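Local coordinates for protein acyl-coenzyme A oxidase (Caenorhabditis elegans, PDB 5K3H) that catalyses the first step of peroxisomal beta-oxidation, using FAD and oxygen to desaturate acyl-CoA chains and releasing hydrogen peroxide, at residues Y469-I480 with K493-T503. Numbering follows the deposited sequence.
Sequences YLGARSEPTSLI and KTFQHIAKRQT
Lys-500 sets off with CG anti to its backbone N (chi1 172°) and bends once, at chi3 (67°), which brings its ammonium group to the loop. Ser-474 turns OG beside its own backbone N, where it meets both Lys-500 and His-497. Lys-500 NZ donates to Ser-474 OG at 2.7 Å and to Ala-472 O at 2.9 Å, the latter from 32° off the carbonyl plane. A water takes a third bond from NZ and one from Ser-474 N. Ser-474 OG also lies in the ring plane of His-497, 2.8 Å from ND1, in a hydrogen bond. The other ring nitrogen, NE2, is hydrogen-bonded to Asp-585, and Phe-587 stacks on the imidazole. The loop between helices 437-456 and 489-515 is thus laid along the second helix, in the C-terminal helical part of the acyl-CoA oxidase fold. A methionine in place of Lys-500 would probably leave Ala-472 O and the bridging water without their lysine donor, and Ser-474 OG with His-497 but no ammonium partner. Leu-470 CD2 packs on Lys-500 CB at 3.8 Å, and its CD1 meets Thr-503 CG2. The Tyr-469 ring turns an edge to the helix backbone, with CD2 3.6 Å from Gln-496 O. Its hydroxyl passes Ala-499 CB and bonds to His-538 of helix 520-553. Farther along, Ser-478 OG donates to Thr-494 OG1 at 2.6 Å. Lys-493 NZ forms a salt bridge with Glu-475 OE1. Glu-490, about one turn earlier, serves both helix residues: its O bonds Thr-494 OG1 and its carboxylate pairs with Lys-493 NZ.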
ATOM      1  N   TYR B 469      32.750  -8.582   9.439  1.00 24.36           N
ATOM      2  CA  TYR B 469      32.516  -7.476  10.355  1.00 23.33           C
ATOM      3  C   TYR B 469      31.947  -7.970  11.679  1.00 23.97           C
ATOM      4  O   TYR B 469      31.976  -7.228  12.669  1.00 23.87           O
ATOM      5  CB  TYR B 469      31.583  -6.448   9.705  1.00 22.51           C
ATOM      6  CG  TYR B 469      30.116  -6.825   9.697  1.00 21.60           C
ATOM      7  CD1 TYR B 469      29.605  -7.678   8.738  1.00 21.48           C
ATOM      8  CD2 TYR B 469      29.237  -6.293  10.645  1.00 20.91           C
ATOM      9  CE1 TYR B 469      28.260  -8.023   8.738  1.00 21.46           C
ATOM     10  CE2 TYR B 469      27.897  -6.626  10.650  1.00 21.17           C
ATOM     11  CZ  TYR B 469      27.413  -7.491   9.699  1.00 21.10           C
ATOM     12  OH  TYR B 469      26.078  -7.827   9.678  1.00 20.85           O
ATOM     13  N   LEU B 470      31.360  -9.179  11.697  1.00 23.77           N
ATOM     14  CA  LEU B 470      30.831  -9.719  12.944  1.00 24.50           C
ATOM     15  C   LEU B 470      31.950 -10.061  13.919  1.00 24.49           C
ATOM     16  O   LEU B 470      31.722 -10.089  15.138  1.00 24.36           O
ATOM     17  CB  LEU B 470      29.947 -10.946  12.686  1.00 25.03           C
ATOM     18  CG  LEU B 470      28.581 -10.684  12.050  1.00 26.08           C
ATOM     19  CD1 LEU B 470      27.806 -11.984  11.961  1.00 25.52           C
ATOM     20  CD2 LEU B 470      27.805  -9.602  12.836  1.00 26.03           C
ATOM     21  N   GLY B 471      33.149 -10.352  13.414  1.00 24.94           N
ATOM     22  CA  GLY B 471      34.281 -10.631  14.270  1.00 25.90           C
ATOM     23  C   GLY B 471      35.203  -9.457  14.551  1.00 26.36           C
ATOM     24  O   GLY B 471      36.191  -9.626  15.272  1.00 26.86           O
ATOM     25  N   ALA B 472      34.915  -8.275  14.009  1.00 23.73           N
ATOM     26  CA  ALA B 472      35.761  -7.103  14.170  1.00 24.05           C
ATOM     27  C   ALA B 472      35.443  -6.348  15.457  1.00 25.63           C
ATOM     28  O   ALA B 472      34.351  -6.455  16.015  1.00 26.18           O
ATOM     29  CB  ALA B 472      35.617  -6.172  12.964  1.00 24.09           C
ATOM     30  N   ARG B 473      36.408  -5.536  15.894  1.00 22.11           N
ATOM     31  CA  ARG B 473      36.317  -4.813  17.157  1.00 23.63           C
ATOM     32  C   ARG B 473      35.773  -3.413  16.936  1.00 23.56           C
ATOM     33  O   ARG B 473      36.153  -2.719  15.993  1.00 24.25           O
ATOM     34  CB  ARG B 473      37.682  -4.711  17.833  1.00 25.09           C
ATOM     35  CG  ARG B 473      38.391  -6.025  18.068  1.00 27.08           C
ATOM     36  CD  ARG B 473      39.656  -5.749  18.873  1.00 29.06           C
ATOM     37  NE  ARG B 473      40.858  -6.263  18.236  1.00 31.34           N
ATOM     38  CZ  ARG B 473      41.217  -7.541  18.286  1.00 31.36           C
ATOM     39  NH1 ARG B 473      42.337  -7.936  17.689  1.00 32.13           N
ATOM     40  NH2 ARG B 473      40.456  -8.424  18.934  1.00 32.24           N
ATOM     41  N   SER B 474      34.890  -2.993  17.815  1.00 25.76           N
ATOM     42  CA  SER B 474      34.302  -1.682  17.660  1.00 25.18           C
ATOM     43  C   SER B 474      35.114  -0.658  18.431  1.00 25.25           C
ATOM     44  O   SER B 474      35.705  -0.965  19.467  1.00 22.69           O
ATOM     45  CB  SER B 474      32.859  -1.683  18.151  1.00 25.52           C
ATOM     46  OG  SER B 474      32.015  -2.277  17.192  1.00 28.01           O
ATOM     47  N   GLU B 475      35.152   0.562  17.904  1.00 27.57           N
ATOM     48  CA  GLU B 475      35.607   1.693  18.672  1.00 26.67           C
ATOM     49  C   GLU B 475      34.610   2.005  19.779  1.00 24.32           C
ATOM     50  O   GLU B 475      33.484   1.501  19.769  1.00 22.36           O
ATOM     51  CB  GLU B 475      35.834   2.879  17.746  1.00 28.11           C
ATOM     52  CG  GLU B 475      37.311   3.045  17.438  1.00 33.38           C
ATOM     53  CD  GLU B 475      37.617   3.322  15.984  1.00 37.82           C
ATOM     54  OE1 GLU B 475      36.735   3.870  15.271  1.00 36.71           O
ATOM     55  OE2 GLU B 475      38.769   3.030  15.564  1.00 44.30           O
ATOM     56  N   PRO B 476      35.018   2.785  20.786  1.00 23.10           N
ATOM     57  CA  PRO B 476      34.071   3.098  21.869  1.00 23.67           C
ATOM     58  C   PRO B 476      32.814   3.806  21.386  1.00 23.53           C
ATOM     59  O   PRO B 476      31.719   3.525  21.888  1.00 22.06           O
ATOM     60  CB  PRO B 476      34.896   3.986  22.816  1.00 23.46           C
ATOM     61  CG  PRO B 476      36.296   3.769  22.449  1.00 22.62           C
ATOM     62  CD  PRO B 476      36.350   3.365  21.021  1.00 22.55           C
ATOM     63  N   THR B 477      32.921   4.722  20.424  1.00 24.44           N
ATOM     64  CA  THR B 477      31.747   5.442  19.949  1.00 24.41           C
ATOM     65  C   THR B 477      31.815   5.571  18.437  1.00 23.90           C
ATOM     66  O   THR B 477      32.839   5.285  17.806  1.00 28.73           O
ATOM     67  CB  THR B 477      31.664   6.862  20.519  1.00 25.13           C
ATOM     68  OG1 THR B 477      32.839   7.592  20.113  1.00 25.71           O
ATOM     69  CG2 THR B 477      31.564   6.842  22.043  1.00 27.24           C
ATOM     70  N   SER B 478      30.756   6.124  17.874  1.00 28.58           N
ATOM     71  CA  SER B 478      30.776   6.464  16.464  1.00 25.63           C
ATOM     72  C   SER B 478      31.622   7.715  16.295  1.00 25.20           C
ATOM     73  O   SER B 478      31.667   8.572  17.184  1.00 23.67           O
ATOM     74  CB  SER B 478      29.355   6.703  15.939  1.00 25.33           C
ATOM     75  OG  SER B 478      29.375   7.092  14.570  1.00 23.07           O
ATOM     76  N   LEU B 479      32.325   7.809  15.170  1.00 24.03           N
ATOM     77  CA  LEU B 479      33.178   8.967  14.927  1.00 25.06           C
ATOM     78  C   LEU B 479      32.542   9.915  13.918  1.00 26.60           C
ATOM     79  O   LEU B 479      33.233  10.721  13.290  1.00 25.97           O
ATOM     80  CB  LEU B 479      34.581   8.519  14.484  1.00 25.36           C
ATOM     81  CG  LEU B 479      35.439   7.715  15.487  1.00 25.73           C
ATOM     82  CD1 LEU B 479      36.775   7.261  14.920  1.00 26.04           C
ATOM     83  CD2 LEU B 479      35.697   8.529  16.747  1.00 25.34           C
ATOM     84  N   ILE B 480      31.222   9.850  13.779  1.00 21.50           N
ATOM     85  CA  ILE B 480      30.514  10.783  12.921  1.00 23.08           C
ATOM     86  C   ILE B 480      30.542  12.155  13.585  1.00 24.93           C
ATOM     87  O   ILE B 480      30.145  12.307  14.750  1.00 29.45           O
ATOM     88  CB  ILE B 480      29.077  10.289  12.680  1.00 24.79           C
ATOM     89  CG1 ILE B 480      29.074   9.064  11.759  1.00 26.82           C
ATOM     90  CG2 ILE B 480      28.192  11.395  12.128  1.00 24.86           C
ATOM     91  CD1 ILE B 480      27.691   8.433  11.630  1.00 30.07           C
ATOM     92  N   LYS B 493      31.095   2.272   9.266  1.00 21.77           N
ATOM     93  CA  LYS B 493      31.495   1.641  10.527  1.00 22.78           C
ATOM     94  C   LYS B 493      30.389   1.683  11.570  1.00 21.25           C
ATOM     95  O   LYS B 493      30.309   0.790  12.417  1.00 20.26           O
ATOM     96  CB  LYS B 493      32.755   2.293  11.104  1.00 25.26           C
ATOM     97  CG  LYS B 493      34.000   2.032  10.295  1.00 27.81           C
ATOM     98  CD  LYS B 493      35.224   2.329  11.133  1.00 31.48           C
ATOM     99  CE  LYS B 493      35.229   3.773  11.618  1.00 34.43           C
ATOM    100  NZ  LYS B 493      35.990   3.962  12.902  1.00 36.52           N
ATOM    101  N   THR B 494      29.543   2.714  11.537  1.00 21.54           N
ATOM    102  CA  THR B 494      28.431   2.811  12.481  1.00 20.99           C
ATOM    103  C   THR B 494      27.337   1.790  12.154  1.00 21.09           C
ATOM    104  O   THR B 494      26.799   1.147  13.063  1.00 19.84           O
ATOM    105  CB  THR B 494      27.901   4.247  12.481  1.00 20.48           C
ATOM    106  OG1 THR B 494      28.961   5.120  12.884  1.00 20.11           O
ATOM    107  CG2 THR B 494      26.738   4.436  13.433  1.00 20.50           C
ATOM    108  N   PHE B 495      27.007   1.612  10.865  1.00 19.98           N
ATOM    109  CA  PHE B 495      26.077   0.546  10.471  1.00 20.10           C
ATOM    110  C   PHE B 495      26.645  -0.838  10.792  1.00 20.33           C
ATOM    111  O   PHE B 495      25.907  -1.753  11.181  1.00 20.39           O
ATOM    112  CB  PHE B 495      25.758   0.620   8.973  1.00 20.41           C
ATOM    113  CG  PHE B 495      24.888   1.780   8.583  1.00 21.04           C
ATOM    114  CD1 PHE B 495      23.596   1.876   9.054  1.00 21.30           C
ATOM    115  CD2 PHE B 495      25.354   2.749   7.721  1.00 21.06           C
ATOM    116  CE1 PHE B 495      22.792   2.904   8.696  1.00 21.71           C
ATOM    117  CE2 PHE B 495      24.554   3.814   7.354  1.00 20.99           C
ATOM    118  CZ  PHE B 495      23.270   3.891   7.834  1.00 21.64           C
ATOM    119  N   GLN B 496      27.949  -1.024  10.595  1.00 20.78           N
ATOM    120  CA  GLN B 496      28.548  -2.306  10.942  1.00 20.66           C
ATOM    121  C   GLN B 496      28.387  -2.585  12.430  1.00 20.14           C
ATOM    122  O   GLN B 496      28.012  -3.695  12.829  1.00 20.85           O
ATOM    123  CB  GLN B 496      30.020  -2.323  10.518  1.00 20.71           C
ATOM    124  CG  GLN B 496      30.193  -2.515   9.028  1.00 21.03           C
ATOM    125  CD  GLN B 496      31.649  -2.440   8.545  1.00 21.57           C
ATOM    126  OE1 GLN B 496      32.521  -1.939   9.247  1.00 22.93           O
ATOM    127  NE2 GLN B 496      31.896  -2.902   7.313  1.00 21.60           N
ATOM    128  N   HIS B 497      28.597  -1.564  13.262  1.00 21.09           N
ATOM    129  CA  HIS B 497      28.454  -1.735  14.701  1.00 20.79           C
ATOM    130  C   HIS B 497      27.033  -2.140  15.085  1.00 21.58           C
ATOM    131  O   HIS B 497      26.845  -3.103  15.838  1.00 22.37           O
ATOM    132  CB  HIS B 497      28.860  -0.458  15.434  1.00 20.46           C
ATOM    133  CG  HIS B 497      28.647  -0.541  16.910  1.00 20.35           C
ATOM    134  ND1 HIS B 497      29.551  -1.142  17.765  1.00 20.43           N
ATOM    135  CD2 HIS B 497      27.593  -0.169  17.677  1.00 19.74           C
ATOM    136  CE1 HIS B 497      29.081  -1.096  18.998  1.00 20.62           C
ATOM    137  NE2 HIS B 497      27.895  -0.514  18.971  1.00 20.38           N
ATOM    138  N   ILE B 498      26.011  -1.422  14.602  1.00 21.54           N
ATOM    139  CA  ILE B 498      24.670  -1.737  15.088  1.00 21.98           C
ATOM    140  C   ILE B 498      24.211  -3.091  14.549  1.00 21.04           C
ATOM    141  O   ILE B 498      23.560  -3.850  15.272  1.00 20.89           O
ATOM    142  CB  ILE B 498      23.643  -0.614  14.804  1.00 23.37           C
ATOM    143  CG1 ILE B 498      23.167  -0.608  13.373  1.00 24.98           C
ATOM    144  CG2 ILE B 498      24.160   0.789  15.175  1.00 23.51           C
ATOM    145  CD1 ILE B 498      22.450   0.694  13.042  1.00 26.34           C
ATOM    146  N   ALA B 499      24.579  -3.446  13.303  1.00 19.31           N
ATOM    147  CA  ALA B 499      24.209  -4.761  12.779  1.00 19.30           C
ATOM    148  C   ALA B 499      24.884  -5.891  13.560  1.00 19.51           C
ATOM    149  O   ALA B 499      24.248  -6.911  13.860  1.00 18.59           O
ATOM    150  CB  ALA B 499      24.542  -4.858  11.288  1.00 19.08           C
ATOM    151  N   LYS B 500      26.174  -5.747  13.882  1.00 19.46           N
ATOM    152  CA  LYS B 500      26.824  -6.729  14.749  1.00 20.93           C
ATOM    153  C   LYS B 500      26.159  -6.780  16.123  1.00 21.85           C
ATOM    154  O   LYS B 500      25.862  -7.865  16.643  1.00 20.70           O
ATOM    155  CB  LYS B 500      28.308  -6.411  14.907  1.00 21.76           C
ATOM    156  CG  LYS B 500      29.011  -7.297  15.954  1.00 21.87           C
ATOM    157  CD  LYS B 500      30.473  -6.902  16.132  1.00 22.13           C
ATOM    158  CE  LYS B 500      30.570  -5.497  16.758  1.00 22.72           C
ATOM    159  NZ  LYS B 500      31.966  -4.974  16.837  1.00 23.30           N
ATOM    160  N   ARG B 501      25.906  -5.615  16.730  1.00 19.20           N
ATOM    161  CA  ARG B 501      25.331  -5.631  18.075  1.00 21.11           C
ATOM    162  C   ARG B 501      23.990  -6.360  18.098  1.00 20.06           C
ATOM    163  O   ARG B 501      23.742  -7.194  18.978  1.00 19.38           O
ATOM    164  CB  ARG B 501      25.165  -4.220  18.625  1.00 24.39           C
ATOM    165  CG  ARG B 501      25.243  -4.194  20.141  1.00 29.03           C
ATOM    166  CD  ARG B 501      24.802  -2.836  20.717  1.00 34.85           C
ATOM    167  NE  ARG B 501      23.368  -2.812  21.020  1.00 40.03           N
ATOM    168  CZ  ARG B 501      22.437  -2.277  20.237  1.00 47.96           C
ATOM    169  NH1 ARG B 501      22.788  -1.703  19.091  1.00 52.54           N
ATOM    170  NH2 ARG B 501      21.157  -2.307  20.602  1.00 50.94           N
ATOM    171  N   GLN B 502      23.115  -6.071  17.126  1.00 22.09           N
ATOM    172  CA  GLN B 502      21.803  -6.720  17.079  1.00 21.51           C
ATOM    173  C   GLN B 502      21.927  -8.197  16.700  1.00 20.85           C
ATOM    174  O   GLN B 502      21.128  -9.027  17.152  1.00 20.69           O
ATOM    175  CB  GLN B 502      20.877  -5.964  16.110  1.00 21.30           C
ATOM    176  CG  GLN B 502      19.462  -6.519  15.984  1.00 21.66           C
ATOM    177  CD  GLN B 502      18.635  -6.466  17.283  1.00 22.39           C
ATOM    178  OE1 GLN B 502      18.832  -5.599  18.146  1.00 24.44           O
ATOM    179  NE2 GLN B 502      17.686  -7.397  17.410  1.00 22.82           N
ATOM    180  N   THR B 503      22.911  -8.544  15.879  1.00 21.14           N
ATOM    181  CA  THR B 503      23.133  -9.948  15.546  1.00 21.57           C
ATOM    182  C   THR B 503      23.549 -10.760  16.770  1.00 22.51           C
ATOM    183  O   THR B 503      23.018 -11.852  17.016  1.00 22.33           O
ATOM    184  CB  THR B 503      24.170 -10.060  14.436  1.00 21.73           C
ATOM    185  OG1 THR B 503      23.619  -9.505  13.240  1.00 20.83           O
ATOM    186  CG2 THR B 503      24.575 -11.505  14.207  1.00 22.06           C
TER
HETATM  187  O   HOH W   1      33.678  -5.002  19.294  1.00 24.37           O